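PDB 4QK0: GH127 beta-L-arabinofuranoside from Geobacillus stearothermophilus, which probably hydrolyses beta-L-arabinofuranosidic bonds to release L-arabinose from beta-L-arabinofuranosides, as a glycoside hydrolase of family GH127. Local coordinates for residues His32-Tyr37 / Lys377-Val382; Glu97-Ala102 / Arg156-Arg161; Lys200-Thr205 / Ala280-Asp285; Val550-Gly555 / Val623-Ile628. All coordinates share one frame; numbering follows the deposited sequence.

Contact 1. Residues His32-Tyr37 / Lys377-Val382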
# COMPACT_ATOMS: atom_id res chain seq x y z
N HIS A 32 37.54 -5.28 -5.43
CA HIS A 32 38.27 -5.00 -4.18
C HIS A 32 37.40 -4.98 -2.94
O HIS A 32 37.89 -5.33 -1.89
CB HIS A 32 39.06 -3.72 -4.31
CG HIS A 32 40.09 -3.79 -5.38
ND1 HIS A 32 40.16 -2.89 -6.43
CD2 HIS A 32 41.05 -4.72 -5.62
CE1 HIS A 32 41.14 -3.24 -7.24
NE2 HIS A 32 41.70 -4.35 -6.77
N GLU A 33 36.12 -4.65 -3.06
CA GLU A 33 35.22 -4.60 -1.90
C GLU A 33 34.19 -5.72 -1.89
O GLU A 33 34.10 -6.48 -0.92
CB GLU A 33 34.52 -3.24 -1.87
CG GLU A 33 33.38 -3.15 -0.85
CD GLU A 33 33.86 -3.34 0.59
OE1 GLU A 33 33.17 -4.04 1.38
OE2 GLU A 33 34.94 -2.76 0.93
N VAL A 34 33.39 -5.82 -2.94
CA VAL A 34 32.24 -6.69 -2.88
C VAL A 34 32.58 -8.15 -2.81
O VAL A 34 32.11 -8.87 -1.91
CB VAL A 34 31.30 -6.46 -4.07
CG1 VAL A 34 30.06 -7.32 -3.93
CG2 VAL A 34 30.87 -5.01 -4.19
N ILE A 35 33.39 -8.64 -3.73
CA ILE A 35 33.72 -10.08 -3.76
C ILE A 35 34.54 -10.56 -2.54
O ILE A 35 34.25 -11.61 -1.92
CB ILE A 35 34.38 -10.43 -5.10
CG1 ILE A 35 33.31 -10.53 -6.20
CG2 ILE A 35 35.23 -11.70 -5.01
CD1 ILE A 35 32.22 -11.53 -5.97
N PRO A 36 35.56 -9.81 -2.15
CA PRO A 36 36.24 -10.17 -0.89
C PRO A 36 35.36 -10.18 0.37
O PRO A 36 35.47 -11.10 1.19
CB PRO A 36 37.32 -9.09 -0.77
CG PRO A 36 37.63 -8.76 -2.20
CD PRO A 36 36.26 -8.72 -2.84
N TYR A 37 34.48 -9.19 0.52
CA TYR A 37 33.57 -9.16 1.68
C TYR A 37 32.65 -10.38 1.67
O TYR A 37 32.45 -11.04 2.70
CB TYR A 37 32.73 -7.86 1.70
CG TYR A 37 31.85 -7.73 2.93
CD1 TYR A 37 30.60 -8.30 2.96
CD2 TYR A 37 32.32 -7.10 4.08
CE1 TYR A 37 29.80 -8.23 4.09
CE2 TYR A 37 31.52 -7.01 5.22
CZ TYR A 37 30.26 -7.57 5.21
OH TYR A 37 29.48 -7.48 6.32
N LYS A 377 29.58 -1.00 -0.46
CA LYS A 377 29.52 -1.60 0.87
C LYS A 377 28.14 -1.97 1.35
O LYS A 377 28.03 -2.82 2.23
CB LYS A 377 30.17 -0.67 1.90
CG LYS A 377 31.66 -0.67 1.81
CD LYS A 377 32.25 0.38 2.71
CE LYS A 377 33.76 0.34 2.54
NZ LYS A 377 34.40 1.57 3.07
N LYS A 378 27.12 -1.29 0.82
CA LYS A 378 25.75 -1.56 1.18
C LYS A 378 24.84 -1.66 -0.05
O LYS A 378 25.14 -1.11 -1.11
CB LYS A 378 25.26 -0.47 2.15
CG LYS A 378 26.13 -0.45 3.40
CD LYS A 378 25.53 0.27 4.59
CE LYS A 378 25.82 1.76 4.52
NZ LYS A 378 25.88 2.33 5.89
N PHE A 379 23.70 -2.32 0.15
CA PHE A 379 22.78 -2.68 -0.92
C PHE A 379 21.31 -2.44 -0.58
O PHE A 379 20.91 -2.42 0.60
CB PHE A 379 22.97 -4.13 -1.27
CG PHE A 379 24.38 -4.49 -1.61
CD1 PHE A 379 25.30 -4.85 -0.59
CD2 PHE A 379 24.84 -4.41 -2.91
CE1 PHE A 379 26.63 -5.16 -0.88
CE2 PHE A 379 26.17 -4.75 -3.19
CZ PHE A 379 27.05 -5.13 -2.19
N PHE A 380 20.52 -2.24 -1.64
CA PHE A 380 19.08 -2.36 -1.59
C PHE A 380 18.63 -3.69 -2.19
O PHE A 380 19.17 -4.17 -3.20
CB PHE A 380 18.42 -1.28 -2.45
CG PHE A 380 18.28 0.04 -1.82
CD1 PHE A 380 17.92 0.17 -0.51
CD2 PHE A 380 18.53 1.16 -2.54
CE1 PHE A 380 17.83 1.43 0.05
CE2 PHE A 380 18.42 2.43 -2.00
CZ PHE A 380 18.06 2.56 -0.69
N TYR A 381 17.61 -4.27 -1.57
CA TYR A 381 16.86 -5.36 -2.16
C TYR A 381 15.79 -4.70 -3.05
O TYR A 381 15.71 -4.97 -4.22
CB TYR A 381 16.30 -6.19 -1.04
CG TYR A 381 15.97 -7.61 -1.39
CD1 TYR A 381 14.73 -7.92 -1.92
CD2 TYR A 381 16.87 -8.64 -1.14
CE1 TYR A 381 14.38 -9.22 -2.24
CE2 TYR A 381 16.51 -9.96 -1.44
CZ TYR A 381 15.26 -10.24 -2.01
OH TYR A 381 14.84 -11.51 -2.36
N VAL A 382 15.09 -3.71 -2.50
CA VAL A 382 13.97 -3.00 -3.14
C VAL A 382 14.38 -1.66 -3.63
O VAL A 382 15.10 -0.95 -2.93
CB VAL A 382 12.88 -2.81 -2.08
CG1 VAL A 382 11.89 -1.76 -2.46
CG2 VAL A 382 12.23 -4.15 -1.78

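Contact 2. Residues Glu97-Ala102 / Arg156-Arg161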
# COMPACT_ATOMS: atom_id res chain seq x y z
N GLU A 97 45.79 -15.84 -6.38
CA GLU A 97 45.19 -16.15 -5.07
C GLU A 97 43.73 -16.35 -5.14
O GLU A 97 43.24 -17.29 -4.58
CB GLU A 97 45.40 -15.07 -4.05
CG GLU A 97 46.83 -15.13 -3.60
CD GLU A 97 46.88 -15.22 -2.12
OE1 GLU A 97 46.39 -14.23 -1.51
OE2 GLU A 97 47.35 -16.26 -1.58
N LEU A 98 43.06 -15.45 -5.86
CA LEU A 98 41.64 -15.58 -6.08
C LEU A 98 41.34 -16.87 -6.84
O LEU A 98 40.49 -17.63 -6.46
CB LEU A 98 41.14 -14.36 -6.86
CG LEU A 98 39.63 -14.19 -6.97
CD1 LEU A 98 38.95 -14.31 -5.61
CD2 LEU A 98 39.31 -12.85 -7.62
N GLU A 99 42.13 -17.14 -7.87
CA GLU A 99 41.96 -18.36 -8.63
C GLU A 99 42.15 -19.62 -7.77
O GLU A 99 41.47 -20.63 -7.95
CB GLU A 99 42.93 -18.35 -9.79
CG GLU A 99 42.57 -19.37 -10.84
CD GLU A 99 43.11 -19.04 -12.23
OE1 GLU A 99 43.33 -17.84 -12.53
OE2 GLU A 99 43.30 -20.00 -13.01
N LYS A 100 43.10 -19.55 -6.84
CA LYS A 100 43.37 -20.63 -5.90
C LYS A 100 42.17 -20.86 -4.97
O LYS A 100 41.76 -22.00 -4.73
CB LYS A 100 44.66 -20.30 -5.13
CG LYS A 100 44.94 -21.06 -3.83
CD LYS A 100 45.38 -22.49 -4.10
CE LYS A 100 45.78 -23.17 -2.79
NZ LYS A 100 45.69 -24.65 -2.90
N LEU A 101 41.61 -19.77 -4.42
CA LEU A 101 40.41 -19.88 -3.58
C LEU A 101 39.32 -20.60 -4.36
O LEU A 101 38.71 -21.50 -3.84
CB LEU A 101 39.89 -18.50 -3.18
CG LEU A 101 40.77 -17.70 -2.24
CD1 LEU A 101 40.13 -16.33 -2.00
CD2 LEU A 101 40.99 -18.41 -0.91
N ALA A 102 39.10 -20.19 -5.60
CA ALA A 102 38.05 -20.81 -6.44
C ALA A 102 38.33 -22.26 -6.72
O ALA A 102 37.46 -23.11 -6.55
CB ALA A 102 37.92 -20.05 -7.74
N ARG A 156 35.31 -20.79 -19.34
CA ARG A 156 35.59 -19.78 -20.36
C ARG A 156 36.64 -18.85 -19.90
O ARG A 156 37.40 -18.36 -20.73
CB ARG A 156 34.33 -18.96 -20.74
CG ARG A 156 33.31 -19.82 -21.44
CD ARG A 156 32.10 -19.09 -21.97
NE ARG A 156 31.80 -19.80 -23.21
CZ ARG A 156 30.60 -20.09 -23.68
NH1 ARG A 156 29.51 -19.69 -23.02
NH2 ARG A 156 30.53 -20.76 -24.83
N ALA A 157 36.71 -18.60 -18.60
CA ALA A 157 37.70 -17.64 -18.08
C ALA A 157 39.08 -18.22 -17.88
O ALA A 157 40.06 -17.52 -18.01
CB ALA A 157 37.23 -17.07 -16.72
N THR A 158 39.14 -19.46 -17.40
CA THR A 158 40.42 -20.00 -16.97
C THR A 158 40.90 -21.17 -17.82
O THR A 158 42.05 -21.56 -17.69
CB THR A 158 40.35 -20.53 -15.54
OG1 THR A 158 39.43 -21.63 -15.47
CG2 THR A 158 39.96 -19.44 -14.59
N GLY A 159 40.04 -21.75 -18.63
CA GLY A 159 40.39 -23.00 -19.37
C GLY A 159 40.30 -24.24 -18.52
O GLY A 159 40.41 -25.34 -19.01
N LYS A 160 40.07 -24.09 -17.21
CA LYS A 160 39.99 -25.24 -16.32
C LYS A 160 38.61 -25.88 -16.31
O LYS A 160 37.65 -25.24 -15.93
CB LYS A 160 40.40 -24.85 -14.89
CG LYS A 160 41.81 -24.31 -14.81
CD LYS A 160 42.13 -23.79 -13.43
CE LYS A 160 43.55 -23.27 -13.41
NZ LYS A 160 43.77 -22.46 -12.18
N ARG A 161 38.58 -27.16 -16.62
CA ARG A 161 37.40 -27.93 -16.90
C ARG A 161 36.83 -28.68 -15.71
O ARG A 161 35.76 -29.29 -15.81
CB ARG A 161 37.85 -29.12 -17.83
CG ARG A 161 37.57 -29.07 -19.30
CD ARG A 161 37.41 -30.46 -19.89
NE ARG A 161 36.44 -30.34 -20.98
CZ ARG A 161 35.13 -30.50 -20.85
NH1 ARG A 161 34.61 -30.85 -19.69
NH2 ARG A 161 34.32 -30.32 -21.89

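Contact 3. Residues Lys200-Thr205 / Ala280-Asp285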
# COMPACT_ATOMS: atom_id res chain seq x y z
N LYS A 200 23.36 -22.56 -21.50
CA LYS A 200 24.75 -22.15 -21.48
C LYS A 200 25.64 -23.37 -21.51
O LYS A 200 26.71 -23.37 -22.11
CB LYS A 200 25.01 -21.25 -20.25
CG LYS A 200 24.86 -19.73 -20.54
CD LYS A 200 24.19 -18.92 -19.42
CE LYS A 200 24.84 -17.56 -19.13
NZ LYS A 200 25.49 -17.48 -17.76
N LEU A 201 25.24 -24.41 -20.80
CA LEU A 201 26.02 -25.59 -20.72
C LEU A 201 26.08 -26.25 -22.13
O LEU A 201 27.12 -26.79 -22.54
CB LEU A 201 25.40 -26.58 -19.75
CG LEU A 201 26.20 -27.84 -19.44
CD1 LEU A 201 27.55 -27.53 -18.84
CD2 LEU A 201 25.41 -28.75 -18.52
N TYR A 202 24.95 -26.22 -22.84
CA TYR A 202 24.90 -26.67 -24.22
C TYR A 202 25.86 -25.88 -25.12
O TYR A 202 26.58 -26.48 -25.89
CB TYR A 202 23.49 -26.59 -24.76
CG TYR A 202 23.45 -26.75 -26.25
CD1 TYR A 202 23.67 -28.01 -26.85
CD2 TYR A 202 23.22 -25.67 -27.06
CE1 TYR A 202 23.64 -28.17 -28.23
CE2 TYR A 202 23.21 -25.81 -28.45
CZ TYR A 202 23.43 -27.05 -29.03
OH TYR A 202 23.40 -27.15 -30.39
N GLU A 203 25.91 -24.57 -24.96
CA GLU A 203 26.73 -23.72 -25.81
C GLU A 203 28.17 -24.04 -25.63
O GLU A 203 28.94 -23.92 -26.54
CB GLU A 203 26.56 -22.25 -25.50
CG GLU A 203 25.29 -21.64 -26.04
CD GLU A 203 24.82 -20.37 -25.30
OE1 GLU A 203 25.44 -19.88 -24.31
OE2 GLU A 203 23.79 -19.86 -25.74
N VAL A 204 28.56 -24.46 -24.44
CA VAL A 204 29.97 -24.68 -24.21
C VAL A 204 30.35 -26.12 -24.46
O VAL A 204 31.50 -26.39 -24.64
CB VAL A 204 30.40 -24.17 -22.79
CG1 VAL A 204 30.21 -25.22 -21.73
CG2 VAL A 204 31.82 -23.71 -22.82
N THR A 205 29.41 -27.05 -24.40
CA THR A 205 29.74 -28.45 -24.58
C THR A 205 29.32 -29.06 -25.92
O THR A 205 29.79 -30.11 -26.28
CB THR A 205 29.06 -29.35 -23.53
OG1 THR A 205 27.65 -29.24 -23.64
CG2 THR A 205 29.50 -29.03 -22.13
N ALA A 280 13.75 -20.43 -28.29
CA ALA A 280 13.19 -20.00 -29.56
C ALA A 280 14.28 -19.77 -30.62
O ALA A 280 14.10 -20.09 -31.77
CB ALA A 280 12.38 -18.74 -29.39
N ALA A 281 15.41 -19.18 -30.22
CA ALA A 281 16.50 -18.91 -31.15
C ALA A 281 17.15 -20.19 -31.61
O ALA A 281 17.33 -20.40 -32.79
CB ALA A 281 17.55 -18.03 -30.49
N LYS A 282 17.54 -21.04 -30.66
CA LYS A 282 18.28 -22.21 -30.98
C LYS A 282 17.44 -23.24 -31.73
O LYS A 282 17.98 -23.92 -32.58
CB LYS A 282 18.92 -22.81 -29.74
CG LYS A 282 19.98 -21.87 -29.14
CD LYS A 282 20.75 -22.55 -28.03
CE LYS A 282 21.48 -21.56 -27.14
NZ LYS A 282 22.50 -20.76 -27.85
N MSE A 283 16.16 -23.37 -31.39
CA MSE A 283 15.31 -24.37 -32.03
C MSE A 283 14.58 -23.85 -33.24
O MSE A 283 13.86 -24.58 -33.84
CB MSE A 283 14.18 -24.93 -31.15
CG MSE A 283 14.56 -25.49 -29.80
SE MSE A 283 15.87 -26.94 -29.96
CE MSE A 283 15.01 -28.24 -28.73
N GLY A 284 14.71 -22.60 -33.58
CA GLY A 284 13.84 -22.00 -34.60
C GLY A 284 12.34 -22.20 -34.36
O GLY A 284 11.60 -22.43 -35.29
N ASP A 285 11.90 -22.13 -33.11
CA ASP A 285 10.48 -22.40 -32.76
C ASP A 285 9.72 -21.09 -32.77
O ASP A 285 9.87 -20.25 -31.86
CB ASP A 285 10.42 -23.07 -31.38
CG ASP A 285 9.00 -23.36 -30.90
OD1 ASP A 285 8.00 -22.86 -31.48
OD2 ASP A 285 8.87 -24.08 -29.89

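Contact 4. Residues Val550-Gly555 / Val623-Ile628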
# COMPACT_ATOMS: atom_id res chain seq x y z
N VAL A 550 5.85 14.18 -13.95
CA VAL A 550 6.85 14.20 -14.99
C VAL A 550 8.17 13.73 -14.38
O VAL A 550 8.39 13.90 -13.17
CB VAL A 550 6.97 15.61 -15.57
CG1 VAL A 550 7.58 16.56 -14.57
CG2 VAL A 550 7.79 15.64 -16.83
N ALA A 551 8.99 13.06 -15.19
CA ALA A 551 10.30 12.57 -14.75
C ALA A 551 11.30 13.23 -15.61
O ALA A 551 11.08 13.49 -16.80
CB ALA A 551 10.40 11.06 -14.87
N LEU A 552 12.46 13.49 -15.03
CA LEU A 552 13.56 14.01 -15.84
C LEU A 552 14.53 12.91 -16.28
O LEU A 552 14.85 12.00 -15.53
CB LEU A 552 14.32 15.05 -15.05
CG LEU A 552 13.44 16.22 -14.64
CD1 LEU A 552 14.24 17.17 -13.81
CD2 LEU A 552 12.85 16.96 -15.83
N GLN A 553 14.96 13.00 -17.54
CA GLN A 553 15.90 12.05 -18.10
C GLN A 553 16.87 12.78 -19.04
O GLN A 553 16.48 13.65 -19.82
CB GLN A 553 15.18 10.94 -18.85
CG GLN A 553 16.12 9.85 -19.33
CD GLN A 553 15.46 8.62 -19.93
OE1 GLN A 553 14.36 8.25 -19.56
NE2 GLN A 553 16.21 7.92 -20.79
N ARG A 554 18.11 12.34 -19.02
CA ARG A 554 19.13 12.85 -19.97
C ARG A 554 19.99 11.70 -20.50
O ARG A 554 20.61 10.98 -19.71
CB ARG A 554 20.00 13.85 -19.24
CG ARG A 554 21.13 14.42 -20.07
CD ARG A 554 21.89 15.52 -19.33
NE ARG A 554 22.88 16.07 -20.26
CZ ARG A 554 24.08 15.55 -20.50
NH1 ARG A 554 24.52 14.48 -19.88
NH2 ARG A 554 24.85 16.10 -21.39
N GLY A 555 20.05 11.52 -21.82
CA GLY A 555 20.72 10.32 -22.34
C GLY A 555 19.95 9.14 -21.80
O GLY A 555 18.72 9.21 -21.67
N VAL A 623 11.48 28.18 -6.20
CA VAL A 623 12.68 27.67 -5.56
C VAL A 623 13.60 27.12 -6.65
O VAL A 623 13.12 26.57 -7.61
CB VAL A 623 12.38 26.58 -4.49
CG1 VAL A 623 11.56 27.12 -3.36
CG2 VAL A 623 11.66 25.38 -5.07
N PRO A 624 14.91 27.25 -6.47
CA PRO A 624 15.83 26.47 -7.30
C PRO A 624 15.70 24.97 -6.95
O PRO A 624 15.35 24.66 -5.80
CB PRO A 624 17.22 26.96 -6.84
CG PRO A 624 17.00 27.28 -5.38
CD PRO A 624 15.58 27.81 -5.27
N PHE A 625 15.90 24.06 -7.92
CA PHE A 625 16.05 22.62 -7.59
C PHE A 625 17.25 22.03 -8.25
O PHE A 625 17.67 22.49 -9.30
CB PHE A 625 14.85 21.75 -7.97
CG PHE A 625 14.74 21.47 -9.43
CD1 PHE A 625 15.31 20.34 -10.03
CD2 PHE A 625 14.04 22.35 -10.22
CE1 PHE A 625 15.17 20.10 -11.40
CE2 PHE A 625 13.91 22.12 -11.57
CZ PHE A 625 14.46 21.00 -12.16
N ARG A 626 17.65 20.91 -7.71
CA ARG A 626 18.69 20.13 -8.29
C ARG A 626 18.36 18.66 -8.31
O ARG A 626 17.94 18.06 -7.28
CB ARG A 626 19.99 20.34 -7.50
CG ARG A 626 21.15 19.70 -8.23
CD ARG A 626 22.47 20.31 -7.83
NE ARG A 626 22.90 19.68 -6.60
CZ ARG A 626 24.14 19.68 -6.16
NH1 ARG A 626 25.10 20.24 -6.88
NH2 ARG A 626 24.41 19.10 -5.00
N ALA A 627 18.62 18.04 -9.47
CA ALA A 627 18.34 16.63 -9.64
C ALA A 627 19.65 15.91 -9.92
O ALA A 627 20.51 16.44 -10.61
CB ALA A 627 17.33 16.43 -10.76
N ILE A 628 19.74 14.69 -9.43
CA ILE A 628 20.88 13.83 -9.65
C ILE A 628 20.42 12.47 -10.25
O ILE A 628 19.23 12.17 -10.27
CB ILE A 628 21.63 13.55 -8.33
CG1 ILE A 628 20.69 12.96 -7.27
CG2 ILE A 628 22.25 14.84 -7.79
CD1 ILE A 628 21.21 11.73 -6.62

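Contact 1. Residues His32-Tyr37 / Lys377-Val382
Glu33 and Val34, neighbours on helix 22-42, meet Lys377 and Phe379 of the loop between helix 354-365 and strand 386-387. This helix-to-loop contact lies in the catalytic domain, whose six-hairpin glycosidase clan is known for the (alpha/alpha)6 barrel. Glu33 and Lys377 cross at about a right angle, and the touching is done by the lysine methylenes: Lys377 CG lies 3.7 Å from Glu33 CD, and farther along the extended chain Lys377 CE comes as close to Glu33 OE2. A bend in Glu33 at chi2 (62°) sets its carboxylate beside these carbons. The opposite charges stay apart, with Lys377 NZ 4.9 Å from Glu33 OE2, so their attraction is probably modest at this exposed lysine. With an alanine in place of this glutamate, the Lys377 ammonium would probably lose its nearby negative charge and one flank of its methylenes would be uncovered. The other half of the contact is buried and apolar. Phe379 also packs on Cys413 and Pro414 of helix 413-422. Val34 CG1, placed opposite the backbone N by chi1 (-176°), approaches the Phe379 ring obliquely, 4.1 Å from Phe379 CZ.

Contact 2. Residues Glu97-Ala102 / Arg156-Arg161
Lys160 reaches across to Glu99 and closes a salt bridge, its NZ 2.6 Å from Glu99 OE2, between helix 96-112 and the turn that follows helix 140-158. The tight part of the contact is gathered on this one carboxylate oxygen. The ammonium meets OE2 on its anti side, 21° out of the carboxylate plane. Thr158, whose side chain points against that of Glu99, lays its methyl CG2 3.7 Å from the same Glu99 OE2. Glu99 is buried, and Arg94 forms a second salt bridge to OE2, so two cations probably stabilise its negative charge. A glutamine here would probably leave both Lys160 and Arg94 short of a matching charge in this partly buried place.

The lysine side is more open. Lys160, partly exposed, runs out in an extended chain, and its NZ also bridges to Asp103, one helical turn beyond Glu99. The start of that chain is steadied by an ST turn: Thr158 OG1 accepts from Lys160 N at 3.1 Å, with an N-H...O angle of 159°, and is itself bonded to Tyr154 O. Between Thr158 and Lys160, the exposed Gly159 leaves the helix with positive phi (79°).

Helix 76-92 lies against both segments: Leu90 touches Glu99, Val86 touches Leu98, Leu83 touches Ala102 and Glu91 touches Ala157, while Tyr154 of helix 140-158 packs on Glu99 and Ala102.

Contact 3. Residues Lys200-Thr205 / Ala280-Asp285
A surface salt bridge between Glu203 and Lys282 links the C-terminal parts of helices 194-205 and 266-283 in the helical catalytic domain, and the neighbouring tyrosine, Tyr202, adds an apolar touch. Lys282 NZ donates to Glu203 OE2 at 2.6 Å, using the anti lone pair of that oxygen. The two chains cross at about a right angle: the glutamate is extended beyond CG, whereas the lysine runs straight until chi4 (-62°) turns its ammonium toward the carboxylate. Farther back on the same chain, Lys282 CD lies 4.1 Å from both CD2 and CE2 of the Tyr202 ring, which it meets obliquely as the two side chains slide past each other in opposite directions. The last turn of helix 194-205 carries a further bond. Thr205 OG1 donates to Leu201 O at 2.7 Å, while Thr205 N reaches that oxygen from the opposite face of the carbonyl plane, so one acceptor is gripped twice. Helix 334-350 also reaches the pair: Arg346 forms its own salt bridge to Glu203 OE2 and touches Lys282, while helix 208-220 packs against Met283, a selenomethionine, and against Leu201 and Thr205.

Contact 4. Residues Val550-Gly555 / Val623-Ile628
The ring of Phe625 is met obliquely by Leu552. One methyl does the touching: Leu552 CD1 lies 3.9 Å from Phe625 CE1 and 4.2 Å from Phe625 CZ, the two side chains arriving from opposite directions. Leu561, Leu575 and Ala600 also touch the phenylalanine, so the ring sits in an aliphatic setting. Its chi1 of 76° places CG between the backbone N and the carbonyl carbon, the crowded position, and this carries the ring along to the leucine. The same Leu552 methyl also approaches Ala627 CB at 4.4 Å, two residues farther along the strand, and thus spans two side chains that point to the same side of it.

The second flat group is the amide of Gln553, which serves its own segment. Its NE2 donates to Gly555 O at 3.0 Å in a nearly straight bond of 171°, with the partner lying in both the carbonyl plane and the amide plane. This ties the buried glutamine to the turn at Gly555, whose phi is positive (61°).

No hydrogen bond joins the two segments, although both belong to one curled sheet of the C-terminal domain. Strand 557-562 pairs antiparallel with both strand 549-554 and strand 620-629, and its Leu561 touches Phe625 and Ala627. Strand 574-586 adds Leu575 and Leu581 against Leu552, so strands of the same sheet supply further apolar neighbours.

How the contacts relate
Contacts 1, 2 and 3 all fall in the GH127 catalytic domain, whereas contact 4 belongs to the C-terminal one. Along the chain, contacts 2 and 3 follow each other inside the long loop that contact 1 closes, and contact 4 comes after it. Contacts 2 and 3 have centres 25 Å apart and touch at their margins, where Arg156 NH2 packs 3.8 Å from Val204 CG2. Contacts 1 and 3 lie on opposite sides of the chain's centre, 33 Å apart between centres. Contact 4 is 28 Å from contact 1 but 45 Å from contact 2, centre to centre. Salt bridges thus join helical parts in contacts 2 and 3, while contact 4 is apolar.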